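Local coordinates for protein putative acyl-CoA thioester hydrolase HI0827 (Haemophilus influenzae, PDB 1YLI) that probably hydrolyses the thioester bond of a broad range of acyl-coenzyme A substrates as a hexameric hotdog-fold thioesterase, at residues B[41-46]-B[119-124]. Numbering follows the deposited sequence.
With COA (coenzyme A), chain H.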
ATOM      1  N   GLN B  41      13.757  -0.302  -6.738  1.00 33.16           N
ATOM      2  CA  GLN B  41      13.483   0.549  -7.895  1.00 33.44           C
ATOM      3  C   GLN B  41      14.475   0.266  -9.031  1.00 33.61           C
ATOM      4  O   GLN B  41      14.055   0.229 -10.182  1.00 32.06           O
ATOM      5  CB  GLN B  41      13.607   2.027  -7.531  1.00 33.71           C
ATOM      6  CG  GLN B  41      12.490   2.537  -6.640  1.00 32.18           C
ATOM      7  CD  GLN B  41      11.245   2.809  -7.455  1.00 34.63           C
ATOM      8  OE1 GLN B  41      11.252   3.647  -8.371  1.00 37.03           O
ATOM      9  NE2 GLN B  41      10.200   2.056  -7.185  1.00 34.68           N
ATOM     10  N   MET B  42      15.752   0.064  -8.677  1.00 33.18           N
ATOM     11  CA  MET B  42      16.795  -0.285  -9.653  1.00 34.91           C
ATOM     12  C   MET B  42      16.496  -1.589 -10.393  1.00 34.10           C
ATOM     13  O   MET B  42      16.606  -1.672 -11.601  1.00 31.97           O
ATOM     14  CB  MET B  42      18.162  -0.421  -8.973  1.00 34.77           C
ATOM     15  CG  MET B  42      18.694   0.909  -8.402  1.00 36.85           C
ATOM     16  SD  MET B  42      20.109   0.633  -7.358  1.00 38.73           S
ATOM     17  CE  MET B  42      21.335   0.700  -8.639  1.00 32.03           C
ATOM     18  N   ASP B  43      16.115  -2.602  -9.642  1.00 33.52           N
ATOM     19  CA  ASP B  43      15.822  -3.901 -10.209  1.00 34.11           C
ATOM     20  C   ASP B  43      14.593  -3.858 -11.133  1.00 35.06           C
ATOM     21  O   ASP B  43      14.596  -4.442 -12.227  1.00 34.48           O
ATOM     22  CB  ASP B  43      15.582  -4.872  -9.052  1.00 34.59           C
ATOM     23  CG  ASP B  43      15.510  -6.328  -9.504  1.00 37.99           C
ATOM     24  OD1 ASP B  43      16.467  -6.823 -10.120  1.00 41.86           O
ATOM     25  OD2 ASP B  43      14.516  -6.986  -9.222  1.00 39.61           O
ATOM     26  N   MET B  44      13.511  -3.245 -10.630  1.00 35.33           N
ATOM     27  CA  MET B  44      12.283  -3.065 -11.376  1.00 36.14           C
ATOM     28  C   MET B  44      12.524  -2.251 -12.655  1.00 35.07           C
ATOM     29  O   MET B  44      12.041  -2.623 -13.749  1.00 33.74           O
ATOM     30  CB  MET B  44      11.270  -2.340 -10.458  0.50 36.85           C
ATOM     31  CG  MET B  44       9.788  -2.416 -10.827  0.50 40.92           C
ATOM     32  SD  MET B  44       8.852  -3.686  -9.929  0.50 46.15           S
ATOM     33  CE  MET B  44       9.695  -5.133 -10.497  0.50 47.17           C
ATOM     34  N   GLY B  45      13.266  -1.157 -12.532  1.00 33.81           N
ATOM     35  CA  GLY B  45      13.510  -0.283 -13.655  1.00 33.23           C
ATOM     36  C   GLY B  45      14.461  -0.959 -14.638  1.00 34.13           C
ATOM     37  O   GLY B  45      14.188  -0.960 -15.826  1.00 33.84           O
ATOM     38  N   GLY B  46      15.575  -1.528 -14.148  1.00 34.73           N
ATOM     39  CA  GLY B  46      16.519  -2.252 -15.046  1.00 33.52           C
ATOM     40  C   GLY B  46      15.816  -3.328 -15.875  1.00 33.57           C
ATOM     41  O   GLY B  46      16.019  -3.437 -17.085  1.00 34.59           O
ATOM     42  N   PHE B 119      23.019  -4.957 -12.888  1.00 32.44           N
ATOM     43  CA  PHE B 119      22.145  -6.079 -12.664  1.00 33.01           C
ATOM     44  C   PHE B 119      22.303  -7.092 -13.783  1.00 32.85           C
ATOM     45  O   PHE B 119      22.372  -6.707 -14.957  1.00 31.89           O
ATOM     46  CB  PHE B 119      20.690  -5.593 -12.614  1.00 34.04           C
ATOM     47  CG  PHE B 119      20.327  -4.903 -11.329  1.00 35.44           C
ATOM     48  CD1 PHE B 119      20.752  -3.600 -11.079  1.00 38.57           C
ATOM     49  CD2 PHE B 119      19.577  -5.547 -10.375  1.00 33.77           C
ATOM     50  CE1 PHE B 119      20.441  -2.962  -9.875  1.00 39.94           C
ATOM     51  CE2 PHE B 119      19.255  -4.914  -9.198  1.00 34.06           C
ATOM     52  CZ  PHE B 119      19.692  -3.608  -8.946  1.00 35.98           C
ATOM     53  N   THR B 120      22.345  -8.381 -13.419  1.00 31.25           N
ATOM     54  CA  THR B 120      22.284  -9.446 -14.403  1.00 30.91           C
ATOM     55  C   THR B 120      20.922 -10.114 -14.392  1.00 31.87           C
ATOM     56  O   THR B 120      20.493 -10.657 -13.356  1.00 31.33           O
ATOM     57  CB  THR B 120      23.356 -10.497 -14.181  1.00 30.77           C
ATOM     58  OG1 THR B 120      24.610  -9.825 -14.105  1.00 29.72           O
ATOM     59  CG2 THR B 120      23.393 -11.469 -15.376  1.00 30.42           C
ATOM     60  N   PHE B 121      20.248 -10.045 -15.540  1.00 31.33           N
ATOM     61  CA  PHE B 121      18.945 -10.659 -15.709  1.00 31.34           C
ATOM     62  C   PHE B 121      19.072 -11.829 -16.669  1.00 32.16           C
ATOM     63  O   PHE B 121      20.000 -11.880 -17.491  1.00 32.24           O
ATOM     64  CB  PHE B 121      17.945  -9.682 -16.308  1.00 30.80           C
ATOM     65  CG  PHE B 121      17.732  -8.437 -15.502  1.00 33.47           C
ATOM     66  CD1 PHE B 121      16.797  -8.416 -14.465  1.00 33.45           C
ATOM     67  CD2 PHE B 121      18.416  -7.260 -15.808  1.00 31.32           C
ATOM     68  CE1 PHE B 121      16.581  -7.263 -13.744  1.00 34.71           C
ATOM     69  CE2 PHE B 121      18.194  -6.086 -15.083  1.00 34.07           C
ATOM     70  CZ  PHE B 121      17.284  -6.099 -14.039  1.00 34.08           C
ATOM     71  N   VAL B 122      18.136 -12.775 -16.569  1.00 32.16           N
ATOM     72  CA  VAL B 122      18.121 -13.952 -17.437  1.00 31.38           C
ATOM     73  C   VAL B 122      16.725 -14.059 -18.047  1.00 30.72           C
ATOM     74  O   VAL B 122      15.725 -13.956 -17.334  1.00 29.71           O
ATOM     75  CB  VAL B 122      18.472 -15.253 -16.680  1.00 31.47           C
ATOM     76  CG1 VAL B 122      18.291 -16.480 -17.592  1.00 32.33           C
ATOM     77  CG2 VAL B 122      19.917 -15.238 -16.186  1.00 33.28           C
ATOM     78  N   ALA B 123      16.673 -14.256 -19.362  1.00 30.89           N
ATOM     79  CA  ALA B 123      15.429 -14.456 -20.074  1.00 31.04           C
ATOM     80  C   ALA B 123      14.945 -15.864 -19.758  1.00 31.37           C
ATOM     81  O   ALA B 123      15.699 -16.832 -19.925  1.00 31.65           O
ATOM     82  CB  ALA B 123      15.654 -14.257 -21.611  1.00 30.79           C
ATOM     83  N   VAL B 124      13.706 -15.984 -19.272  1.00 31.62           N
ATOM     84  CA  VAL B 124      13.159 -17.285 -18.873  1.00 31.45           C
ATOM     85  C   VAL B 124      11.839 -17.550 -19.554  1.00 32.20           C
ATOM     86  O   VAL B 124      11.207 -16.619 -20.039  1.00 31.69           O
ATOM     87  CB  VAL B 124      12.951 -17.399 -17.352  1.00 31.46           C
ATOM     88  CG1 VAL B 124      14.293 -17.560 -16.640  1.00 33.28           C
ATOM     89  CG2 VAL B 124      12.164 -16.214 -16.800  1.00 29.18           C
TER
HETATM   90  N1A COA H 156      26.073 -14.389 -11.951  0.50 32.18           N
HETATM   91  C2A COA H 156      26.084 -13.830 -13.215  0.50 32.55           C
HETATM   92  N3A COA H 156      25.525 -14.546 -14.264  0.50 33.49           N
HETATM   93  C4A COA H 156      24.948 -15.772 -14.046  0.50 32.85           C
HETATM   94  C5A COA H 156      24.939 -16.331 -12.775  0.50 31.70           C
HETATM   95  C6A COA H 156      25.499 -15.629 -11.724  0.50 32.09           C
HETATM   96  N6A COA H 156      25.293 -16.081 -10.487  0.50 32.62           N
HETATM   97  N7A COA H 156      24.320 -17.533 -12.819  0.50 31.84           N
HETATM   98  C8A COA H 156      23.954 -17.762 -14.100  0.50 33.00           C
HETATM   99  N9A COA H 156      24.333 -16.688 -14.868  0.50 31.92           N
HETATM  100  C1B COA H 156      24.139 -16.569 -16.307  0.50 31.70           C
HETATM  101  C2B COA H 156      24.823 -17.697 -17.079  0.50 32.29           C
HETATM  102  O2B COA H 156      26.165 -17.415 -17.388  0.50 32.85           O
HETATM  103  C3B COA H 156      23.941 -17.857 -18.308  0.50 32.13           C
HETATM  104  O3B COA H 156      24.391 -16.956 -19.289  0.50 30.29           O
HETATM  105  P3B COA H 156      24.199 -17.026 -20.879  0.50 29.94           P
HETATM  106  O7A COA H 156      25.409 -17.717 -21.404  0.50 27.76           O
HETATM  107  O8A COA H 156      24.177 -15.616 -21.396  0.50 30.55           O
HETATM  108  O9A COA H 156      22.932 -17.723 -21.315  0.50 26.86           O
HETATM  109  C4B COA H 156      22.565 -17.445 -17.787  0.50 32.56           C
HETATM  110  O4B COA H 156      22.772 -16.774 -16.546  0.50 30.55           O
HETATM  111  C5B COA H 156      21.649 -18.654 -17.587  0.50 34.21           C
HETATM  112  O5B COA H 156      22.337 -19.614 -16.802  0.50 36.34           O
HETATM  113  P1A COA H 156      22.017 -21.174 -16.925  0.50 36.41           P
HETATM  114  O1A COA H 156      23.219 -21.950 -16.424  0.50 36.80           O
HETATM  115  O2A COA H 156      21.660 -21.558 -18.340  0.50 36.87           O
HETATM  116  O3A COA H 156      20.746 -21.450 -15.969  0.50 35.97           O
HETATM  117  P2A COA H 156      20.953 -21.618 -14.379  0.50 34.37           P
HETATM  118  O4A COA H 156      22.311 -21.049 -14.011  0.50 34.12           O
HETATM  119  O5A COA H 156      20.806 -23.041 -13.935  0.50 31.36           O
HETATM  120  O6A COA H 156      19.807 -20.712 -13.737  0.50 33.29           O
HETATM  121  CBP COA H 156      18.049 -19.211 -13.626  0.50 31.75           C
HETATM  122  CCP COA H 156      19.402 -19.469 -14.265  0.50 32.06           C
HETATM  123  CDP COA H 156      17.633 -17.790 -13.933  0.50 33.02           C
HETATM  124  CEP COA H 156      17.032 -20.126 -14.302  0.50 31.05           C
HETATM  125  CAP COA H 156      18.120 -19.478 -12.094  0.50 33.00           C
HETATM  126  OAP COA H 156      19.347 -19.121 -11.468  0.50 33.49           O
HETATM  127  C9P COA H 156      16.938 -18.996 -11.280  0.50 31.82           C
HETATM  128  O9P COA H 156      15.638 -19.371 -11.651  0.50 33.85           O
HETATM  129  N8P COA H 156      17.166 -18.235 -10.220  0.50 30.78           N
HETATM  130  C7P COA H 156      16.084 -17.506  -9.568  0.50 32.04           C
HETATM  131  C6P COA H 156      15.944 -16.121 -10.163  0.50 30.21           C
HETATM  132  C5P COA H 156      14.911 -15.317  -9.417  0.50 32.98           C
HETATM  133  O5P COA H 156      13.737 -15.714  -9.328  0.50 32.45           O
HETATM  134  N4P COA H 156      15.368 -14.165  -8.894  0.50 34.71           N
HETATM  135  C3P COA H 156      14.562 -13.154  -8.238  0.50 31.59           C
HETATM  136  C2P COA H 156      14.048 -13.539  -6.849  0.50 34.15           C
HETATM  137  S1P COA H 156      14.840 -14.997  -6.134  0.50 34.75           S
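F119 reaches from its strand to the helix and fits its ring against M42 and D43; a long, flat, apolar side chain can span the buried layer between strand and helix and offer a face to the helix backbone. Its CB starts toward the helix, and with CG anti to the carbonyl carbon (chi1 -76°) the ring is carried on to M42 and D43. Along one side of the ring, CD2 comes 3.4 Å from D43 OD1, and CE2 lies 3.7 Å from D43 CB. At the far end CZ touches M42 CB and the backbone N of D43, while CE1 is 3.5 Å from M42 CB. M42 C lies over one face, and D43 CA makes an off-centre CH-pi contact with the ring. M42 suits this place because its flexible chain, bent at chi3, brings CE to the ring edge, in plane, 4.0 Å from CE1. F121, two residues on and so on the same side of the strand, places CZ 3.6 Å from D43 O, which approaches at the ring edge. Its CZ also lies 3.6 Å from G46 C; with no side chain, G46 lets the ring come close to the helix backbone. D43 is a buried carboxylate whose polar needs are met beyond the two segments: OD1 is hydrogen-bonded to T60 OG1, and OD2 to the backbone N of G36 of a second subunit. T120 and V122 alternate with the phenylalanines and contact coenzyme A. As in other hotdog folds, helix 35-54 packs on an antiparallel sheet; here it meets strand 111-123, which runs between strands 91-101 and 58-67.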